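Local coordinates for protein ribonucleoside-diphosphate reductase, alpha chain (Actinobacillus ureae ATCC 25976, PDB 6DQX) that serves as the catalytic subunit of a class Id ribonucleotide reductase, which probably reduces ribonucleoside diphosphates to their deoxy forms, at residues I59-E64 with G71-F76; L53-F58 with P90-F95; L312-D317 with Q389-R394. All coordinates share one frame; numbering follows the deposited sequence.

In the fold
Interactions 1 and 2 share helix 52-67: its later turns pair with helix 72-82, its earlier turns with helix 89-94, and the centres of the two contacts lie about 12 Å apart. F95 joins them by reaching from interaction 2 to I59 and H62. Interaction 3 joins helix 308-327 to helix 367-395, its centre about 14 Å from that of interaction 1 and 20 Å from that of interaction 2. Its F315 faces away from helix 367-395 and packs against F76, I59, A63, I91 and F95, so one phenyl ring touches both other contacts. A magnesium ion lies about 6 Å from the side chain of E64 in interaction 1.

Interaction 1 (I59-E64 with G71-F76); sequences IAEHAE and GYADKF
A60 and A73 bring helices 59-64 and 72-76 together, their CA atoms 4.5 Å apart and the two short axes running roughly antiparallel at 142°. This is a tight alpha-helical hairpin, turned between helices 52-67 and 72-82, and the small alanines on both sides are consistent with so close an approach: A73 CB sits 3.4 Å from A60 O. The rings of F76 and Y72 close the flanks. A60 CB meets the F76 ring at CD1, I59 CG2 reaches CE1 and CZ of the same ring, and A63 CB lies against CE2 of Y72. The Y72 hydroxyl continues past this interface to the carbonyl of V311, on helix 308-327.

The polar end belongs to E64. With CG anti to the backbone N (chi1 172°) and the chain extended beyond it, the carboxylate arrives at the start of helix 72-82, where G71 holds the N-cap position. E64 OE1 accepts from A73 N (2.8 Å, 162°) through its anti lone pair, the one pointing away from OE2. One water joins E64 OE1 to D74 N, and another joins E64 OE2 to G71 N. On the outer side E61 OE2 and D74 OD1, 4.6 Å apart, share a water that donates to both and probably eases the closeness of the like charges.

With the N-cap NH of G71 and the NH groups of A73 and D74 bound directly or through water, E64 probably gains from the positive end of the helix dipole, which would tend to keep its carboxylate ionised, and the magnesium ion nearby would act in the same sense.

Interaction 2 (L53-F58 with P90-F95); sequences LERIRF and PIWSNF
W92 O is held by two nitrogens of R55, NE at 2.9 Å and NH2 at 3.1 Å. The arginine comes from helix 52-67 and bonds to backbone carbonyls at the C-terminal end of helix 89-94, where its positive charge would probably suit the helix dipole; that short helix follows strand 85-87 of the sheet that builds the reductase barrel, and the two helix segments are nearly perpendicular. Both nitrogens reach W92 O from the same face of its carbonyl plane, NH2 standing well above that plane.

The far end of the guanidinium turns to F95, the first residue to leave the helix. R55 NH2 donates to F95 O over 2.7 Å, in the carbonyl plane and on a lone pair, while R55 NH1 donates to the same oxygen nearly along the C=O axis. NH2 also makes a weak bond to I91 O, an atom already taken by the backbone N of F95. All the acceptors lie at the edge of the guanidinium, near its plane, so the group is fixed in rotation as well as in position. CG anti to the backbone N, followed by a bend at chi2 (68°), sends the arm across to these carbonyls.

R55 CG lies 3.8 Å from W92 CE3, the two side chains running past one another in opposite directions with guanidinium and indole planes 62° apart. I56, which also touches Y77 and M80 of helix 72-82, brings CG1 to within 3.5 Å of W92 CH2. Beside them F58 presents the edge of its ring to the doubly gripped carbonyl, with CE2 3.9 Å from F95 O.

Interaction 3 (L312-D317 with Q389-R394); sequences LTYFLD and QELAKR. With EDO (1,2-ethanediol), chain F.
One methyl of L391 sits almost exactly over the middle of the Y314 ring: CD2 is 3.7 Å from the ring centroid and only 7° off its normal, a well-centred CH-pi contact. L391 CG lies anti to its own carbonyl carbon, and from there the branch carries CD2 over the ring. The leucine's other methyl, CD1, turns to D317 CB at 3.9 Å, with T313 CG2 a little farther off. L391 thus sits between Y314 and D317, about one helical turn apart.

Helix 308-327 belongs to the connection between parallel barrel strands 288-296 and 347-351, a beta-alpha-beta crossover. L312 and L316 pack on those strands, while the contact with helix 367-395 lies on another side of the helix, the short axes inclined at 50° and 10.8 Å apart at their closest.

E390 OE1 comes to 3.0 Å from Y314 OH at the ring's edge, near its plane, and the carboxylate is turned 75° against the ring. The hydroxyl has a water within bonding distance too, 2.6 Å from OH, which accepts from R394 NH2. D317, buried, is paired with R344 and R407, and an ethanediol, probably from the crystallisation liquor, donates through O2 to D317 OD2 over 2.6 Å.

Interaction 1 (I59-E64 with G71-F76)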
loop_
_atom_site.group_PDB
_atom_site.type_symbol
_atom_site.label_atom_id
_atom_site.label_comp_id
_atom_site.label_asym_id
_atom_site.label_seq_id
_atom_site.Cartn_x
_atom_site.Cartn_y
_atom_site.Cartn_z
ATOM N N ILE A 59 7.408 -23.245 -27.272
ATOM C CA ILE A 59 6.036 -22.693 -27.114
ATOM C C ILE A 59 5.025 -23.522 -27.918
ATOM O O ILE A 59 3.970 -23.906 -27.389
ATOM C CB ILE A 59 6.005 -21.207 -27.526
ATOM C CG1 ILE A 59 6.712 -20.378 -26.472
ATOM C CG2 ILE A 59 4.564 -20.717 -27.751
ATOM C CD1 ILE A 59 6.997 -18.944 -26.874
ATOM N N ALA A 60 5.369 -23.812 -29.179
ATOM C CA ALA A 60 4.518 -24.626 -30.067
ATOM C C ALA A 60 4.266 -26.015 -29.491
ATOM O O ALA A 60 3.130 -26.490 -29.466
ATOM C CB ALA A 60 5.164 -24.774 -31.431
ATOM N N GLU A 61 5.337 -26.674 -29.036
ATOM C CA GLU A 61 5.212 -28.036 -28.503
ATOM C C GLU A 61 4.462 -28.042 -27.177
ATOM O O GLU A 61 3.702 -28.960 -26.899
ATOM C CB GLU A 61 6.595 -28.695 -28.336
ATOM C CG GLU A 61 7.309 -28.968 -29.652
ATOM C CD GLU A 61 6.691 -30.095 -30.482
ATOM O OE1 GLU A 61 5.919 -30.928 -29.942
ATOM O OE2 GLU A 61 6.971 -30.135 -31.701
ATOM N N HIS A 62 4.694 -27.027 -26.347
ATOM C CA HIS A 62 4.026 -26.973 -25.054
ATOM C C HIS A 62 2.526 -26.787 -25.255
ATOM O O HIS A 62 1.716 -27.461 -24.615
ATOM C CB HIS A 62 4.564 -25.850 -24.180
ATOM C CG HIS A 62 4.051 -25.907 -22.780
ATOM N ND1 HIS A 62 4.523 -26.813 -21.852
ATOM C CD2 HIS A 62 3.091 -25.186 -22.156
ATOM C CE1 HIS A 62 3.884 -26.632 -20.711
ATOM N NE2 HIS A 62 2.998 -25.664 -20.873
ATOM N N ALA A 63 2.172 -25.912 -26.191
ATOM C CA ALA A 63 0.759 -25.706 -26.553
ATOM C C ALA A 63 0.106 -26.994 -27.081
ATOM O O ALA A 63 -0.975 -27.361 -26.644
ATOM C CB ALA A 63 0.633 -24.579 -27.556
ATOM N N GLU A 64 0.779 -27.690 -28.000
ATOM C CA GLU A 64 0.271 -28.978 -28.477
ATOM C C GLU A 64 0.034 -29.945 -27.326
ATOM O O GLU A 64 -1.005 -30.604 -27.258
ATOM C CB GLU A 64 1.240 -29.629 -29.486
ATOM C CG GLU A 64 0.823 -31.061 -29.850
ATOM C CD GLU A 64 1.570 -31.646 -31.038
ATOM O OE1 GLU A 64 1.672 -30.991 -32.107
ATOM O OE2 GLU A 64 2.011 -32.807 -30.909
ATOM N N GLY A 71 -0.395 -32.831 -34.315
ATOM C CA GLY A 71 -0.057 -31.959 -35.430
ATOM C C GLY A 71 -0.171 -30.466 -35.147
ATOM O O GLY A 71 0.254 -29.654 -35.974
ATOM N N TYR A 72 -0.663 -30.105 -33.966
ATOM C CA TYR A 72 -0.877 -28.700 -33.642
ATOM C C TYR A 72 0.427 -27.884 -33.668
ATOM O O TYR A 72 0.470 -26.804 -34.267
ATOM C CB TYR A 72 -1.617 -28.549 -32.309
ATOM C CG TYR A 72 -1.861 -27.100 -31.991
ATOM C CD1 TYR A 72 -2.986 -26.436 -32.478
ATOM C CD2 TYR A 72 -0.932 -26.370 -31.245
ATOM C CE1 TYR A 72 -3.184 -25.083 -32.190
ATOM C CE2 TYR A 72 -1.125 -25.030 -30.977
ATOM C CZ TYR A 72 -2.263 -24.399 -31.452
ATOM O OH TYR A 72 -2.448 -23.064 -31.199
ATOM N N ALA A 73 1.476 -28.396 -33.011
ATOM C CA ALA A 73 2.760 -27.692 -32.910
ATOM C C ALA A 73 3.330 -27.310 -34.264
ATOM O O ALA A 73 3.768 -26.175 -34.452
ATOM C CB ALA A 73 3.776 -28.523 -32.132
ATOM N N ASP A 74 3.313 -28.245 -35.210
ATOM C CA ASP A 74 3.847 -27.968 -36.543
ATOM C C ASP A 74 3.011 -26.924 -37.296
ATOM O O ASP A 74 3.573 -26.100 -38.022
ATOM C CB ASP A 74 4.009 -29.255 -37.374
ATOM C CG ASP A 74 5.156 -30.133 -36.881
ATOM O OD1 ASP A 74 6.063 -29.654 -36.157
ATOM O OD2 ASP A 74 5.134 -31.328 -37.209
ATOM N N LYS A 75 1.703 -26.929 -37.070
ATOM C CA LYS A 75 0.827 -25.881 -37.647
ATOM C C LYS A 75 1.150 -24.528 -37.052
ATOM O O LYS A 75 1.387 -23.572 -37.780
ATOM C CB LYS A 75 -0.645 -26.197 -37.442
ATOM C CG LYS A 75 -1.244 -27.063 -38.531
ATOM C CD LYS A 75 -2.768 -27.119 -38.461
ATOM C CE LYS A 75 -3.438 -25.813 -38.888
ATOM N NZ LYS A 75 -3.440 -25.545 -40.363
ATOM N N PHE A 76 1.186 -24.461 -35.714
ATOM C CA PHE A 76 1.554 -23.213 -35.045
ATOM C C PHE A 76 2.947 -22.735 -35.464
ATOM O O PHE A 76 3.146 -21.555 -35.769
ATOM C CB PHE A 76 1.454 -23.409 -33.532
ATOM C CG PHE A 76 1.761 -22.183 -32.736
ATOM C CD1 PHE A 76 3.057 -21.923 -32.328
ATOM C CD2 PHE A 76 0.741 -21.341 -32.306
ATOM C CE1 PHE A 76 3.354 -20.798 -31.572
ATOM C CE2 PHE A 76 1.025 -20.226 -31.537
ATOM C CZ PHE A 76 2.329 -19.962 -31.158
HETATM O O HOH W 1 6.981 -27.909 -33.830
HETATM O O HOH W 2 2.978 -31.071 -34.439
HETATM O O HOH W 3 2.067 -34.207 -33.214
#

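Interaction 2 (L53-F58 with P90-F95)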
loop_
_atom_site.group_PDB
_atom_site.type_symbol
_atom_site.label_atom_id
_atom_site.label_comp_id
_atom_site.label_asym_id
_atom_site.label_seq_id
_atom_site.Cartn_x
_atom_site.Cartn_y
_atom_site.Cartn_z
ATOM N N LEU A 53 14.605 -19.082 -31.809
ATOM C CA LEU A 53 14.005 -20.226 -32.492
ATOM C C LEU A 53 13.682 -21.350 -31.527
ATOM O O LEU A 53 12.640 -21.960 -31.618
ATOM C CB LEU A 53 14.913 -20.752 -33.624
ATOM C CG LEU A 53 15.074 -19.886 -34.872
ATOM C CD1 LEU A 53 16.208 -20.392 -35.777
ATOM C CD2 LEU A 53 13.749 -19.820 -35.629
ATOM N N GLU A 54 14.589 -21.637 -30.601
ATOM C CA GLU A 54 14.365 -22.663 -29.592
ATOM C C GLU A 54 13.114 -22.364 -28.758
ATOM O O GLU A 54 12.306 -23.242 -28.452
ATOM C CB GLU A 54 15.610 -22.698 -28.708
ATOM C CG GLU A 54 15.668 -23.751 -27.662
ATOM C CD GLU A 54 17.069 -23.842 -27.083
ATOM O OE1 GLU A 54 17.791 -22.805 -27.016
ATOM O OE2 GLU A 54 17.445 -24.958 -26.710
ATOM N N ARG A 55 12.985 -21.110 -28.379
ATOM C CA ARG A 55 11.823 -20.659 -27.620
ATOM C C ARG A 55 10.513 -20.872 -28.414
ATOM O O ARG A 55 9.522 -21.358 -27.856
ATOM C CB ARG A 55 12.027 -19.190 -27.236
ATOM C CG ARG A 55 10.968 -18.585 -26.335
ATOM C CD ARG A 55 10.964 -19.151 -24.939
ATOM N NE ARG A 55 9.791 -18.655 -24.220
ATOM C CZ ARG A 55 8.939 -19.366 -23.491
ATOM N NH1 ARG A 55 9.098 -20.660 -23.294
ATOM N NH2 ARG A 55 7.895 -18.741 -22.934
ATOM N N ILE A 56 10.528 -20.570 -29.707
ATOM C CA ILE A 56 9.313 -20.714 -30.533
ATOM C C ILE A 56 8.898 -22.177 -30.619
ATOM O O ILE A 56 7.729 -22.517 -30.474
ATOM C CB ILE A 56 9.491 -20.099 -31.931
ATOM C CG1 ILE A 56 9.673 -18.576 -31.831
ATOM C CG2 ILE A 56 8.333 -20.461 -32.846
ATOM C CD1 ILE A 56 10.351 -17.985 -33.051
ATOM N N ARG A 57 9.866 -23.050 -30.878
ATOM C CA ARG A 57 9.597 -24.471 -30.873
ATOM C C ARG A 57 9.030 -24.960 -29.543
ATOM O O ARG A 57 8.097 -25.762 -29.536
ATOM C CB ARG A 57 10.884 -25.261 -31.227
ATOM C CG ARG A 57 10.713 -26.783 -31.194
ATOM C CD ARG A 57 10.030 -27.269 -32.470
ATOM N NE ARG A 57 10.971 -27.334 -33.610
ATOM C CZ ARG A 57 10.625 -27.375 -34.909
ATOM N NH1 ARG A 57 9.341 -27.349 -35.305
ATOM N NH2 ARG A 57 11.576 -27.425 -35.837
ATOM N N PHE A 58 9.629 -24.541 -28.420
ATOM C CA PHE A 58 9.147 -24.937 -27.105
ATOM C C PHE A 58 7.697 -24.483 -26.891
ATOM O O PHE A 58 6.878 -25.238 -26.396
ATOM C CB PHE A 58 10.024 -24.362 -25.989
ATOM C CG PHE A 58 9.519 -24.667 -24.612
ATOM C CD1 PHE A 58 9.836 -25.869 -23.995
ATOM C CD2 PHE A 58 8.709 -23.761 -23.935
ATOM C CE1 PHE A 58 9.372 -26.152 -22.719
ATOM C CE2 PHE A 58 8.234 -24.037 -22.670
ATOM C CZ PHE A 58 8.553 -25.238 -22.062
ATOM N N PRO A 90 4.410 -11.071 -22.274
ATOM C CA PRO A 90 4.268 -12.073 -21.207
ATOM C C PRO A 90 4.318 -13.532 -21.684
ATOM O O PRO A 90 4.830 -14.389 -20.979
ATOM C CB PRO A 90 2.901 -11.740 -20.589
ATOM C CG PRO A 90 2.703 -10.292 -20.875
ATOM C CD PRO A 90 3.274 -10.128 -22.256
ATOM N N ILE A 91 3.793 -13.812 -22.880
ATOM C CA ILE A 91 3.857 -15.158 -23.444
ATOM C C ILE A 91 5.307 -15.518 -23.816
ATOM O O ILE A 91 5.802 -16.597 -23.447
ATOM C CB ILE A 91 2.880 -15.279 -24.653
ATOM C CG1 ILE A 91 1.439 -15.273 -24.113
ATOM C CG2 ILE A 91 3.179 -16.528 -25.479
ATOM C CD1 ILE A 91 0.336 -15.001 -25.130
ATOM N N TRP A 92 5.984 -14.618 -24.515
ATOM C CA TRP A 92 7.415 -14.804 -24.855
ATOM C C TRP A 92 8.206 -15.044 -23.580
ATOM O O TRP A 92 9.070 -15.934 -23.527
ATOM C CB TRP A 92 8.010 -13.578 -25.546
ATOM C CG TRP A 92 7.914 -13.565 -27.024
ATOM C CD1 TRP A 92 7.056 -12.803 -27.783
ATOM C CD2 TRP A 92 8.700 -14.323 -27.946
ATOM N NE1 TRP A 92 7.256 -13.061 -29.122
ATOM C CE2 TRP A 92 8.258 -13.986 -29.249
ATOM C CE3 TRP A 92 9.729 -15.261 -27.802
ATOM C CZ2 TRP A 92 8.811 -14.551 -30.397
ATOM C CZ3 TRP A 92 10.291 -15.811 -28.948
ATOM C CH2 TRP A 92 9.827 -15.461 -30.229
ATOM N N SER A 93 7.907 -14.251 -22.556
ATOM C CA SER A 93 8.698 -14.313 -21.302
ATOM C C SER A 93 8.438 -15.554 -20.456
ATOM O O SER A 93 9.399 -16.154 -19.919
ATOM C CB SER A 93 8.501 -13.051 -20.468
ATOM O OG SER A 93 9.012 -11.925 -21.154
ATOM N N ASN A 94 7.162 -15.933 -20.322
ATOM C CA ASN A 94 6.711 -16.824 -19.264
ATOM C C ASN A 94 5.954 -18.066 -19.682
ATOM O O ASN A 94 5.813 -18.968 -18.868
ATOM C CB ASN A 94 5.823 -16.031 -18.267
ATOM C CG ASN A 94 6.479 -14.732 -17.782
ATOM O OD1 ASN A 94 5.805 -13.712 -17.630
ATOM N ND2 ASN A 94 7.809 -14.765 -17.552
ATOM N N PHE A 95 5.396 -18.125 -20.898
ATOM C CA PHE A 95 4.556 -19.279 -21.256
ATOM C C PHE A 95 5.313 -20.606 -21.202
ATOM O O PHE A 95 6.396 -20.729 -21.777
ATOM C CB PHE A 95 3.917 -19.097 -22.651
ATOM C CG PHE A 95 3.025 -20.241 -23.059
ATOM C CD1 PHE A 95 1.843 -20.486 -22.389
ATOM C CD2 PHE A 95 3.375 -21.090 -24.105
ATOM C CE1 PHE A 95 1.018 -21.552 -22.750
ATOM C CE2 PHE A 95 2.561 -22.166 -24.464
ATOM C CZ PHE A 95 1.376 -22.377 -23.814
#

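Interaction 3 (L312-D317 with Q389-R394)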
loop_
_atom_site.group_PDB
_atom_site.type_symbol
_atom_site.label_atom_id
_atom_site.label_comp_id
_atom_site.label_asym_id
_atom_site.label_seq_id
_atom_site.Cartn_x
_atom_site.Cartn_y
_atom_site.Cartn_z
ATOM N N LEU A 312 -4.399 -19.503 -33.649
ATOM C CA LEU A 312 -4.018 -18.508 -32.647
ATOM C C LEU A 312 -5.061 -18.435 -31.497
ATOM O O LEU A 312 -4.694 -18.301 -30.326
ATOM C CB LEU A 312 -3.756 -17.144 -33.301
ATOM C CG LEU A 312 -3.006 -16.147 -32.410
ATOM C CD1 LEU A 312 -1.594 -16.638 -32.057
ATOM C CD2 LEU A 312 -2.927 -14.784 -33.088
ATOM N N THR A 313 -6.347 -18.571 -31.825
ATOM C CA THR A 313 -7.410 -18.622 -30.818
ATOM C C THR A 313 -7.249 -19.814 -29.842
ATOM O O THR A 313 -7.315 -19.648 -28.600
ATOM C CB THR A 313 -8.790 -18.636 -31.498
ATOM O OG1 THR A 313 -8.893 -17.486 -32.356
ATOM C CG2 THR A 313 -9.912 -18.654 -30.468
ATOM N N TYR A 314 -7.007 -20.996 -30.422
ATOM C CA TYR A 314 -6.689 -22.211 -29.658
ATOM C C TYR A 314 -5.499 -21.962 -28.748
ATOM O O TYR A 314 -5.515 -22.346 -27.580
ATOM C CB TYR A 314 -6.364 -23.372 -30.581
ATOM C CG TYR A 314 -7.548 -24.152 -31.107
ATOM C CD1 TYR A 314 -8.654 -23.520 -31.667
ATOM C CD2 TYR A 314 -7.548 -25.545 -31.054
ATOM C CE1 TYR A 314 -9.722 -24.255 -32.173
ATOM C CE2 TYR A 314 -8.609 -26.289 -31.547
ATOM C CZ TYR A 314 -9.686 -25.646 -32.110
ATOM O OH TYR A 314 -10.715 -26.397 -32.616
ATOM N N PHE A 315 -4.496 -21.256 -29.274
ATOM C CA PHE A 315 -3.285 -20.972 -28.496
ATOM C C PHE A 315 -3.600 -20.093 -27.302
ATOM O O PHE A 315 -3.142 -20.368 -26.185
ATOM C CB PHE A 315 -2.205 -20.319 -29.365
ATOM C CG PHE A 315 -0.984 -19.923 -28.606
ATOM C CD1 PHE A 315 -0.142 -20.899 -28.127
ATOM C CD2 PHE A 315 -0.672 -18.572 -28.379
ATOM C CE1 PHE A 315 0.999 -20.558 -27.422
ATOM C CE2 PHE A 315 0.465 -18.225 -27.687
ATOM C CZ PHE A 315 1.315 -19.220 -27.227
ATOM N N LEU A 316 -4.370 -19.033 -27.529
ATOM C CA LEU A 316 -4.750 -18.129 -26.447
ATOM C C LEU A 316 -5.600 -18.822 -25.382
ATOM O O LEU A 316 -5.457 -18.551 -24.185
ATOM C CB LEU A 316 -5.442 -16.897 -27.007
ATOM C CG LEU A 316 -4.496 -15.961 -27.782
ATOM C CD1 LEU A 316 -5.252 -14.751 -28.254
ATOM C CD2 LEU A 316 -3.291 -15.525 -26.942
ATOM N N ASP A 317 -6.430 -19.776 -25.792
ATOM C CA ASP A 317 -7.172 -20.538 -24.795
ATOM C C ASP A 317 -6.257 -21.379 -23.908
ATOM O O ASP A 317 -6.481 -21.443 -22.714
ATOM C CB ASP A 317 -8.244 -21.399 -25.427
ATOM C CG ASP A 317 -9.253 -21.885 -24.420
ATOM O OD1 ASP A 317 -9.851 -21.036 -23.723
ATOM O OD2 ASP A 317 -9.470 -23.115 -24.316
ATOM N N GLN A 389 -16.240 -21.694 -30.547
ATOM C CA GLN A 389 -17.297 -22.734 -30.585
ATOM C C GLN A 389 -16.732 -24.154 -30.617
ATOM O O GLN A 389 -17.198 -25.008 -29.878
ATOM C CB GLN A 389 -18.247 -22.493 -31.774
ATOM C CG GLN A 389 -19.101 -21.230 -31.633
ATOM C CD GLN A 389 -19.752 -20.784 -32.931
ATOM O OE1 GLN A 389 -19.376 -21.213 -34.008
ATOM N NE2 GLN A 389 -20.714 -19.905 -32.826
ATOM N N GLU A 390 -15.718 -24.406 -31.449
ATOM C CA GLU A 390 -15.035 -25.709 -31.516
ATOM C C GLU A 390 -14.343 -26.054 -30.192
ATOM O O GLU A 390 -14.389 -27.209 -29.723
ATOM C CB GLU A 390 -13.963 -25.737 -32.614
ATOM C CG GLU A 390 -14.494 -25.551 -34.028
ATOM C CD GLU A 390 -13.438 -25.171 -35.059
ATOM O OE1 GLU A 390 -12.221 -24.985 -34.746
ATOM O OE2 GLU A 390 -13.844 -25.051 -36.228
ATOM N N LEU A 391 -13.705 -25.048 -29.597
ATOM C CA LEU A 391 -13.090 -25.229 -28.292
ATOM C C LEU A 391 -14.079 -25.644 -27.198
ATOM O O LEU A 391 -13.718 -26.420 -26.315
ATOM C CB LEU A 391 -12.351 -23.963 -27.856
ATOM C CG LEU A 391 -11.050 -23.640 -28.577
ATOM C CD1 LEU A 391 -10.661 -22.162 -28.362
ATOM C CD2 LEU A 391 -9.920 -24.573 -28.137
ATOM N N ALA A 392 -15.300 -25.099 -27.214
ATOM C CA ALA A 392 -16.308 -25.505 -26.239
ATOM C C ALA A 392 -16.751 -26.970 -26.455
ATOM O O ALA A 392 -16.986 -27.695 -25.486
ATOM C CB ALA A 392 -17.504 -24.580 -26.292
ATOM N N LYS A 393 -16.852 -27.384 -27.709
ATOM C CA LYS A 393 -17.160 -28.786 -28.036
ATOM C C LYS A 393 -16.076 -29.717 -27.537
ATOM O O LYS A 393 -16.383 -30.793 -27.045
ATOM C CB LYS A 393 -17.330 -28.997 -29.539
ATOM C CG LYS A 393 -18.563 -28.351 -30.103
ATOM C CD LYS A 393 -18.857 -28.812 -31.529
ATOM C CE LYS A 393 -20.239 -28.341 -31.969
ATOM N NZ LYS A 393 -20.427 -26.871 -31.773
ATOM N N ARG A 394 -14.816 -29.316 -27.678
ATOM C CA ARG A 394 -13.688 -30.143 -27.253
ATOM C C ARG A 394 -13.484 -30.149 -25.729
ATOM O O ARG A 394 -13.271 -31.213 -25.136
ATOM C CB ARG A 394 -12.400 -29.713 -27.951
ATOM C CG ARG A 394 -11.248 -30.692 -27.740
ATOM C CD ARG A 394 -10.103 -30.497 -28.732
ATOM N NE ARG A 394 -9.626 -31.780 -29.278
ATOM C CZ ARG A 394 -9.424 -32.054 -30.576
ATOM N NH1 ARG A 394 -8.990 -33.263 -30.923
ATOM N NH2 ARG A 394 -9.619 -31.145 -31.539
HETATM C C1 EDO F . -6.735 -26.824 -22.887
HETATM O O1 EDO F . -5.841 -26.107 -22.024
HETATM C C2 EDO F . -7.599 -25.887 -23.714
HETATM O O2 EDO F . -8.153 -24.854 -22.907
HETATM O O HOH W 4 -11.127 -28.756 -31.702
#